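Local coordinates for protein putative Scyalone Dehydratase (Novosphingobium aromaticivorans DSM 12444, PDB 3EF8) that is of unknown function but probably acts as a lyase resembling scytalone dehydratase, built on the NTF2-like fold of the SnoaL-like family, at residues R11-M16 and G121-K126; H23-H28 and R68-H73; N74-I79 and R90-A95. All coordinates share one frame; numbering follows the deposited sequence.

Contacts 1 and 2 fix helix 3-25 to one sheet, seating different turns of it on strands 122-136 and 67-81, with centres about 19 Å apart. Contact 3 joins two neighbouring strands of that sheet, 67-81 and 86-99; its centre lies about 14 Å from that of contact 1 and about 16 Å from that of contact 2. Along the chain, contact 1 encloses the other two, and contact 2 closes before contact 3 opens. Contacts 1 and 3 meet where Ile-13 packs on Ile-79, and contacts 2 and 3 run on along strand 67-81. All three touch the second subunit of the three-chain assembly, so this NTF2-like frame also carries the subunit interface.

Contact 1 of 3, residues R11-M16 and G121-K126; sequences RAIERM and GQWKFK
The carbonyl oxygen of Trp-123 is approached by two side chains: Gln-122 NE2 donates to Trp-123 O at 2.9 Å, and Met-16 CG, from the helix, lies against Trp-123 O at 3.3 Å. The N-H...O angle of this hydrogen bond is 165°, and the bond uses a lone pair of the carbonyl, which lies in the plane of the glutamine amide as well. It fixes the amide head, and Gln-122 NE2 then lies against Met-16 CG (3.7 Å). Across the interface the side chains meet by CH-pi, Met-aromatic and apolar contacts.

Met-16, present as selenomethionine, leaves the backbone with CG anti to N (chi1 -177°) and then bends twice, so that its methyl lies over Phe-125. Met-16 CE stands 3.7 Å above the centre of the Phe-125 ring, while SE takes an oblique position, 3.3 Å from Phe-125 CE2. This is a Met-aromatic contact, with selenium where methionine has sulfur; methionine's flexible, unbranched chain suits a flat phenyl ring. One turn earlier, branched Ile-13 lays CG1 over the indole of Trp-123, 3.5 Å from the centroid of its five-membered ring, as a CH-pi contact. Ile-13 CD1 continues beyond it above the six-membered ring. Ala-12 is small enough to let the indole come close: its CB is 3.6 Å from Trp-123 CD1, meeting the ring obliquely. Trp-123 NE1 is hydrogen-bonded to Glu-9 OE1 of helix 3-25.

The axes of segments 11-16 and 122-125 approach to 8.4 Å at a crossing angle of -54°. The Phe-125 ring has Phe-36 of strand 36-37 as a further neighbour. Ile-13 also rests on Ile-79 and Phe-81 of strand 67-81, and Met-16 touches Val-116 of strand 106-119, so helix 3-25 is seated on several strands at once.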
# COMPACT_ATOMS: atom_id res chain seq x y z
N ARG A 11 12.43 9.33 2.29
CA ARG A 11 11.39 9.49 3.30
C ARG A 11 10.62 10.78 3.12
O ARG A 11 9.39 10.84 3.26
CB ARG A 11 11.94 9.38 4.74
CG ARG A 11 12.30 7.98 5.14
CD ARG A 11 11.08 7.10 5.29
NE ARG A 11 11.42 5.85 5.88
CZ ARG A 11 10.56 4.91 6.15
NH1 ARG A 11 9.33 5.12 5.72
NH2 ARG A 11 10.92 3.80 6.72
N ALA A 12 11.33 11.88 2.84
CA ALA A 12 10.67 13.16 2.66
C ALA A 12 9.76 13.22 1.45
O ALA A 12 8.67 13.82 1.48
CB ALA A 12 11.72 14.34 2.61
N ILE A 13 10.21 12.61 0.36
CA ILE A 13 9.44 12.56 -0.88
C ILE A 13 8.16 11.74 -0.63
O ILE A 13 7.07 12.14 -1.00
CB ILE A 13 10.28 12.00 -2.06
CG1 ILE A 13 11.34 13.04 -2.45
CG2 ILE A 13 9.36 11.58 -3.24
CD1 ILE A 13 12.43 12.42 -3.31
N GLU A 14 8.33 10.58 -0.01
CA GLU A 14 7.16 9.72 0.27
C GLU A 14 6.20 10.49 1.17
O GLU A 14 4.97 10.50 0.91
CB GLU A 14 7.61 8.44 0.95
CG GLU A 14 8.30 7.46 0.01
CD GLU A 14 8.91 6.27 0.63
OE1 GLU A 14 9.19 6.29 1.85
OE2 GLU A 14 9.19 5.30 -0.13
N ARG A 15 6.70 11.13 2.22
CA ARG A 15 5.85 11.93 3.10
C ARG A 15 5.05 12.98 2.32
O ARG A 15 3.85 13.20 2.58
CB ARG A 15 6.70 12.59 4.21
CG ARG A 15 5.96 13.53 5.12
CD ARG A 15 4.70 12.88 5.71
NE ARG A 15 4.05 13.73 6.69
CZ ARG A 15 4.41 13.82 7.97
NH1 ARG A 15 5.40 13.10 8.48
NH2 ARG A 15 3.74 14.67 8.74
N MSE A 16 5.71 13.65 1.38
CA MSE A 16 5.02 14.70 0.60
C MSE A 16 3.92 14.07 -0.21
O MSE A 16 2.80 14.61 -0.29
CB MSE A 16 6.03 15.46 -0.26
CG MSE A 16 5.47 16.58 -1.03
SE MSE A 16 4.55 16.10 -2.67
CE MSE A 16 6.17 15.82 -3.79
N GLY A 121 13.67 23.66 1.18
CA GLY A 121 13.48 22.63 2.20
C GLY A 121 12.30 21.72 2.01
O GLY A 121 12.09 20.84 2.84
N GLN A 122 11.52 21.97 0.96
CA GLN A 122 10.28 21.21 0.70
C GLN A 122 10.26 20.58 -0.69
O GLN A 122 10.48 21.24 -1.71
CB GLN A 122 9.09 22.15 0.79
CG GLN A 122 7.72 21.59 0.37
CD GLN A 122 7.16 20.61 1.40
OE1 GLN A 122 7.05 20.96 2.58
NE2 GLN A 122 6.78 19.39 0.96
N TRP A 123 9.95 19.28 -0.72
CA TRP A 123 9.72 18.63 -2.00
C TRP A 123 8.38 19.03 -2.55
O TRP A 123 7.38 19.11 -1.84
CB TRP A 123 9.82 17.10 -1.85
CG TRP A 123 11.26 16.62 -1.60
CD1 TRP A 123 11.84 16.38 -0.41
CD2 TRP A 123 12.27 16.38 -2.60
NE1 TRP A 123 13.15 15.97 -0.58
CE2 TRP A 123 13.44 16.00 -1.92
CE3 TRP A 123 12.30 16.48 -3.99
CZ2 TRP A 123 14.61 15.65 -2.59
CZ3 TRP A 123 13.48 16.14 -4.64
CH2 TRP A 123 14.60 15.74 -3.94
N LYS A 124 8.36 19.26 -3.84
CA LYS A 124 7.19 19.64 -4.59
C LYS A 124 7.17 18.94 -5.91
O LYS A 124 8.20 18.55 -6.44
CB LYS A 124 7.17 21.17 -4.83
CG LYS A 124 7.07 21.95 -3.53
CD LYS A 124 6.90 23.42 -3.81
CE LYS A 124 6.77 24.20 -2.54
NZ LYS A 124 6.74 25.67 -2.88
N PHE A 125 5.96 18.77 -6.43
CA PHE A 125 5.81 18.26 -7.77
C PHE A 125 6.17 19.26 -8.83
O PHE A 125 5.65 20.37 -8.86
CB PHE A 125 4.40 17.73 -8.08
CG PHE A 125 4.01 16.54 -7.21
CD1 PHE A 125 4.54 15.28 -7.45
CD2 PHE A 125 3.06 16.67 -6.18
CE1 PHE A 125 4.16 14.19 -6.69
CE2 PHE A 125 2.71 15.59 -5.39
CZ PHE A 125 3.22 14.35 -5.69
N LYS A 126 7.01 18.82 -9.77
CA LYS A 126 7.25 19.60 -11.00
C LYS A 126 6.47 19.02 -12.17
O LYS A 126 5.93 19.73 -13.00
CB LYS A 126 8.74 19.69 -11.32
CG LYS A 126 9.00 20.57 -12.55
CD LYS A 126 10.28 21.38 -12.36
CE LYS A 126 10.58 22.32 -13.55
NZ LYS A 126 10.88 21.57 -14.77

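Contact 2 of 3, residues H23-H28 and R68-H73; sequences HLDMNH and RGTSHH
A histidine-carboxylate pair joins Asp-25, in the last turn of helix 3-25, to His-72 on strand 67-81. His-72 ND1 donates to Asp-25 OD1 at 2.6 Å, with an N-H...O angle of 161°. The oxygen is met on its syn side, somewhat out of the carboxylate plane, while it lies close to the plane of the imidazole. The same oxygen takes a second donor on its anti side, Thr-70 OG1, 2.7 Å from Asp-25 OD1. The other oxygen uses its syn lone pair to accept the backbone amide: His-72 N reaches Asp-25 OD2 at 3.0 Å. Main chain and ring of one histidine hold both arms of the carboxylate and fix its rotation. Aspartate suits the site because its short chain, with CG beside the backbone N (chi1 -72°), brings two acceptors to the strand.

One water donates to Asp-25 OD2 and to His-72 O, at 2.9 Å from each. Another donates to Leu-24 O and Thr-70 OG1; this hydroxyl, donating in turn to Asp-25 OD1, relays the chain of hydrogen bonds. A third links the helix end, through Asp-25 O, to Thr-70 N. Leu-24 crosses His-72 at about a right angle and sets CD2 over one face of the imidazole, 3.6 Å from the ring centroid and offset toward the rim. This CH-pi contact helps hold the ring that Asp-25 grips at its edge.

Asn-27 ends the helix in a Schellman motif, its positive phi tolerated by asparagine, and donates through ND2 to Ala-149 O of the second subunit. Acidic and histidine side chains also occur in the pocket of scytalone dehydratase; a comparable role here is possible but unproven, and the arrangement as such is a His-carboxylate pair between helix and sheet, its aspartate buried.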
# COMPACT_ATOMS: atom_id res chain seq x y z
N HIS A 23 -4.47 15.42 1.92
CA HIS A 23 -5.17 16.65 1.65
C HIS A 23 -6.20 16.57 0.53
O HIS A 23 -7.21 17.24 0.51
CB HIS A 23 -4.16 17.80 1.43
CG HIS A 23 -3.46 18.18 2.69
ND1 HIS A 23 -4.16 18.60 3.81
CD2 HIS A 23 -2.16 18.14 3.04
CE1 HIS A 23 -3.30 18.83 4.79
NE2 HIS A 23 -2.09 18.55 4.36
N LEU A 24 -6.00 15.65 -0.38
CA LEU A 24 -6.94 15.40 -1.45
C LEU A 24 -8.21 14.73 -0.87
O LEU A 24 -9.32 15.16 -1.14
CB LEU A 24 -6.28 14.50 -2.52
CG LEU A 24 -7.16 14.12 -3.70
CD1 LEU A 24 -7.80 15.36 -4.41
CD2 LEU A 24 -6.35 13.27 -4.71
N ASP A 25 -8.00 13.68 -0.06
CA ASP A 25 -9.13 12.99 0.56
C ASP A 25 -9.86 13.90 1.54
O ASP A 25 -11.07 13.75 1.79
CB ASP A 25 -8.67 11.74 1.26
CG ASP A 25 -8.26 10.61 0.29
OD1 ASP A 25 -8.59 10.68 -0.91
OD2 ASP A 25 -7.52 9.69 0.74
N MSE A 26 -9.16 14.90 2.06
CA MSE A 26 -9.74 15.88 3.02
C MSE A 26 -10.38 17.08 2.30
O MSE A 26 -10.97 17.94 2.95
CB MSE A 26 -8.70 16.39 3.96
CG MSE A 26 -8.14 15.35 4.86
SE MSE A 26 -9.46 14.84 6.25
CE MSE A 26 -9.34 16.50 7.26
N ASN A 27 -10.29 17.14 1.00
CA ASN A 27 -10.77 18.31 0.21
C ASN A 27 -10.10 19.62 0.64
O ASN A 27 -10.78 20.60 1.03
CB ASN A 27 -12.29 18.42 0.29
CG ASN A 27 -12.83 19.46 -0.65
OD1 ASN A 27 -12.16 19.82 -1.59
ND2 ASN A 27 -14.02 19.96 -0.36
N HIS A 28 -8.76 19.63 0.61
CA HIS A 28 -7.97 20.79 0.98
C HIS A 28 -7.19 21.28 -0.25
O HIS A 28 -5.97 21.08 -0.31
CB HIS A 28 -6.96 20.48 2.09
CG HIS A 28 -7.56 20.09 3.41
ND1 HIS A 28 -6.83 19.47 4.39
CD2 HIS A 28 -8.79 20.30 3.94
CE1 HIS A 28 -7.59 19.27 5.45
NE2 HIS A 28 -8.78 19.79 5.22
N ARG A 68 -18.61 12.70 -2.40
CA ARG A 68 -18.86 12.72 -0.96
C ARG A 68 -17.61 12.30 -0.21
O ARG A 68 -17.44 12.60 0.96
CB ARG A 68 -20.02 11.80 -0.58
CG ARG A 68 -21.34 12.25 -1.17
CD ARG A 68 -22.45 11.35 -0.69
NE ARG A 68 -22.45 10.09 -1.41
CZ ARG A 68 -23.08 9.00 -0.99
NH1 ARG A 68 -23.75 9.03 0.16
NH2 ARG A 68 -23.07 7.89 -1.70
N GLY A 69 -16.74 11.58 -0.92
CA GLY A 69 -15.48 11.13 -0.32
C GLY A 69 -14.63 10.43 -1.33
O GLY A 69 -15.12 9.94 -2.33
N THR A 70 -13.32 10.43 -1.04
CA THR A 70 -12.33 9.66 -1.81
C THR A 70 -11.36 9.02 -0.82
O THR A 70 -11.16 9.49 0.30
CB THR A 70 -11.55 10.53 -2.83
OG1 THR A 70 -10.82 11.55 -2.17
CG2 THR A 70 -12.42 11.23 -3.84
N SER A 71 -10.73 7.94 -1.28
CA SER A 71 -9.68 7.30 -0.53
C SER A 71 -8.55 6.93 -1.47
O SER A 71 -8.76 6.23 -2.44
CB SER A 71 -10.23 6.06 0.16
OG SER A 71 -9.32 5.53 1.10
N HIS A 72 -7.36 7.45 -1.18
CA HIS A 72 -6.18 7.20 -1.99
C HIS A 72 -5.15 6.40 -1.20
O HIS A 72 -4.77 6.72 -0.10
CB HIS A 72 -5.56 8.51 -2.44
CG HIS A 72 -6.33 9.22 -3.48
ND1 HIS A 72 -7.52 9.89 -3.20
CD2 HIS A 72 -6.14 9.33 -4.81
CE1 HIS A 72 -8.02 10.36 -4.33
NE2 HIS A 72 -7.20 10.06 -5.33
N HIS A 73 -4.72 5.33 -1.85
CA HIS A 73 -3.79 4.37 -1.29
C HIS A 73 -2.61 4.31 -2.26
O HIS A 73 -2.73 3.82 -3.37
CB HIS A 73 -4.48 2.98 -1.22
CG HIS A 73 -5.79 3.01 -0.49
ND1 HIS A 73 -5.92 2.49 0.79
CD2 HIS A 73 -6.98 3.57 -0.81
CE1 HIS A 73 -7.16 2.75 1.21
NE2 HIS A 73 -7.81 3.42 0.27
O HOH W 1 -11.80 13.97 -1.46
O HOH W 2 -4.74 9.21 1.30
O HOH W 3 -12.50 11.45 1.60

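Contact 3 of 3, residues N74-I79 and R90-A95; sequences NSNICI and RSVVLA
The guanidinium of Arg-90 has Cys-78 on the side of one face and a water in its plane at the edge; Cys-78 SG makes the close approach, 3.4 Å to Arg-90 NH2. Asp-19 of the third subunit forms a salt bridge with this group, and Tyr-22 of that subunit a cation-pi contact. A bend at chi3 (72°) places Arg-90 NE, which donates to the water at 2.9 Å; the water in turn donates to Asn-76 O.

Antiparallel backbone bonds run on both sides of a beta bulge: Ser-75 N to Val-92 O at 3.0 Å in one hydrogen-bonded pair, Cys-78 N to Arg-90 O at 2.8 Å in another. Between them the register slips by one at Asn-76, whose positive phi (59°) asparagine accepts readily. Asn-76 CB lies alongside Val-92 CG2 at 3.7 Å. Asn-76 OD1 accepts from Ser-75 OG (2.7 Å) and from Asn-74 N of the third subunit, which grips the carboxamide. A second water takes the N-H of Asn-74 ND2 and donates to Ser-91 OG and Val-92 O, while Asn-74 OD1 is hydrogen-bonded to Ser-21 OG of helix 3-25.

The polar groups around the bulge thus serve both hairpin and trimer interface.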
# COMPACT_ATOMS: atom_id res chain seq x y z
N ASN A 74 -1.45 4.78 -1.81
CA ASN A 74 -0.28 4.95 -2.65
C ASN A 74 0.78 4.00 -2.20
O ASN A 74 1.11 3.99 -1.00
CB ASN A 74 0.25 6.36 -2.50
CG ASN A 74 -0.78 7.39 -2.88
OD1 ASN A 74 -1.59 7.85 -2.05
ND2 ASN A 74 -0.75 7.79 -4.14
N SER A 75 1.29 3.19 -3.12
CA SER A 75 2.22 2.13 -2.77
C SER A 75 3.23 1.95 -3.90
O SER A 75 3.17 2.62 -4.94
CB SER A 75 1.47 0.81 -2.56
OG SER A 75 0.87 0.33 -3.74
N ASN A 76 4.15 1.04 -3.71
CA ASN A 76 5.06 0.65 -4.77
C ASN A 76 5.89 1.83 -5.25
O ASN A 76 6.16 1.93 -6.47
CB ASN A 76 4.32 -0.01 -5.95
CG ASN A 76 3.62 -1.31 -5.60
OD1 ASN A 76 2.80 -1.35 -4.71
ND2 ASN A 76 3.93 -2.35 -6.33
N ILE A 77 6.34 2.67 -4.33
CA ILE A 77 7.05 3.91 -4.65
C ILE A 77 8.53 3.65 -4.93
O ILE A 77 9.21 3.11 -4.09
CB ILE A 77 6.86 4.94 -3.55
CG1 ILE A 77 5.36 5.34 -3.42
CG2 ILE A 77 7.70 6.21 -3.83
CD1 ILE A 77 5.01 6.15 -2.19
N CYS A 78 8.95 4.00 -6.14
CA CYS A 78 10.31 3.78 -6.69
C CYS A 78 10.89 5.15 -7.01
O CYS A 78 10.32 5.91 -7.77
CB CYS A 78 10.18 2.97 -7.95
SG CYS A 78 9.47 1.33 -7.66
N ILE A 79 12.02 5.47 -6.40
CA ILE A 79 12.62 6.81 -6.50
C ILE A 79 14.02 6.71 -7.07
O ILE A 79 14.82 5.97 -6.56
CB ILE A 79 12.68 7.45 -5.13
CG1 ILE A 79 11.25 7.58 -4.54
CG2 ILE A 79 13.37 8.85 -5.25
CD1 ILE A 79 11.20 8.09 -3.10
N ARG A 90 8.23 6.59 -9.67
CA ARG A 90 7.18 5.75 -10.24
C ARG A 90 6.46 5.14 -9.08
O ARG A 90 7.07 4.68 -8.10
CB ARG A 90 7.74 4.63 -11.11
CG ARG A 90 6.67 3.78 -11.78
CD ARG A 90 7.27 2.56 -12.47
NE ARG A 90 7.73 1.59 -11.49
CZ ARG A 90 8.78 0.83 -11.64
NH1 ARG A 90 9.56 0.94 -12.71
NH2 ARG A 90 9.06 -0.05 -10.72
N SER A 91 5.13 5.15 -9.11
CA SER A 91 4.35 4.56 -8.02
C SER A 91 3.01 4.07 -8.51
O SER A 91 2.62 4.29 -9.66
CB SER A 91 4.12 5.55 -6.90
OG SER A 91 3.34 6.67 -7.34
N VAL A 92 2.37 3.30 -7.66
CA VAL A 92 1.05 2.73 -7.91
C VAL A 92 0.02 3.39 -7.02
O VAL A 92 0.31 3.77 -5.88
CB VAL A 92 1.05 1.20 -7.69
CG1 VAL A 92 -0.36 0.60 -7.77
CG2 VAL A 92 1.96 0.52 -8.70
N VAL A 93 -1.17 3.62 -7.59
CA VAL A 93 -2.28 4.20 -6.85
C VAL A 93 -3.54 3.40 -7.01
O VAL A 93 -3.84 2.88 -8.08
CB VAL A 93 -2.50 5.71 -7.23
CG1 VAL A 93 -2.90 5.87 -8.69
CG2 VAL A 93 -3.52 6.34 -6.33
N LEU A 94 -4.25 3.25 -5.90
CA LEU A 94 -5.62 2.76 -5.83
C LEU A 94 -6.44 3.95 -5.29
O LEU A 94 -6.20 4.44 -4.20
CB LEU A 94 -5.76 1.57 -4.90
CG LEU A 94 -7.15 1.02 -4.70
CD1 LEU A 94 -7.69 0.40 -5.98
CD2 LEU A 94 -7.08 -0.03 -3.56
N ALA A 95 -7.41 4.42 -6.07
CA ALA A 95 -8.19 5.58 -5.68
C ALA A 95 -9.67 5.27 -5.82
O ALA A 95 -10.11 4.90 -6.89
CB ALA A 95 -7.80 6.81 -6.53
O HOH W 4 1.15 6.45 -5.79
O HOH W 5 6.12 0.86 -9.15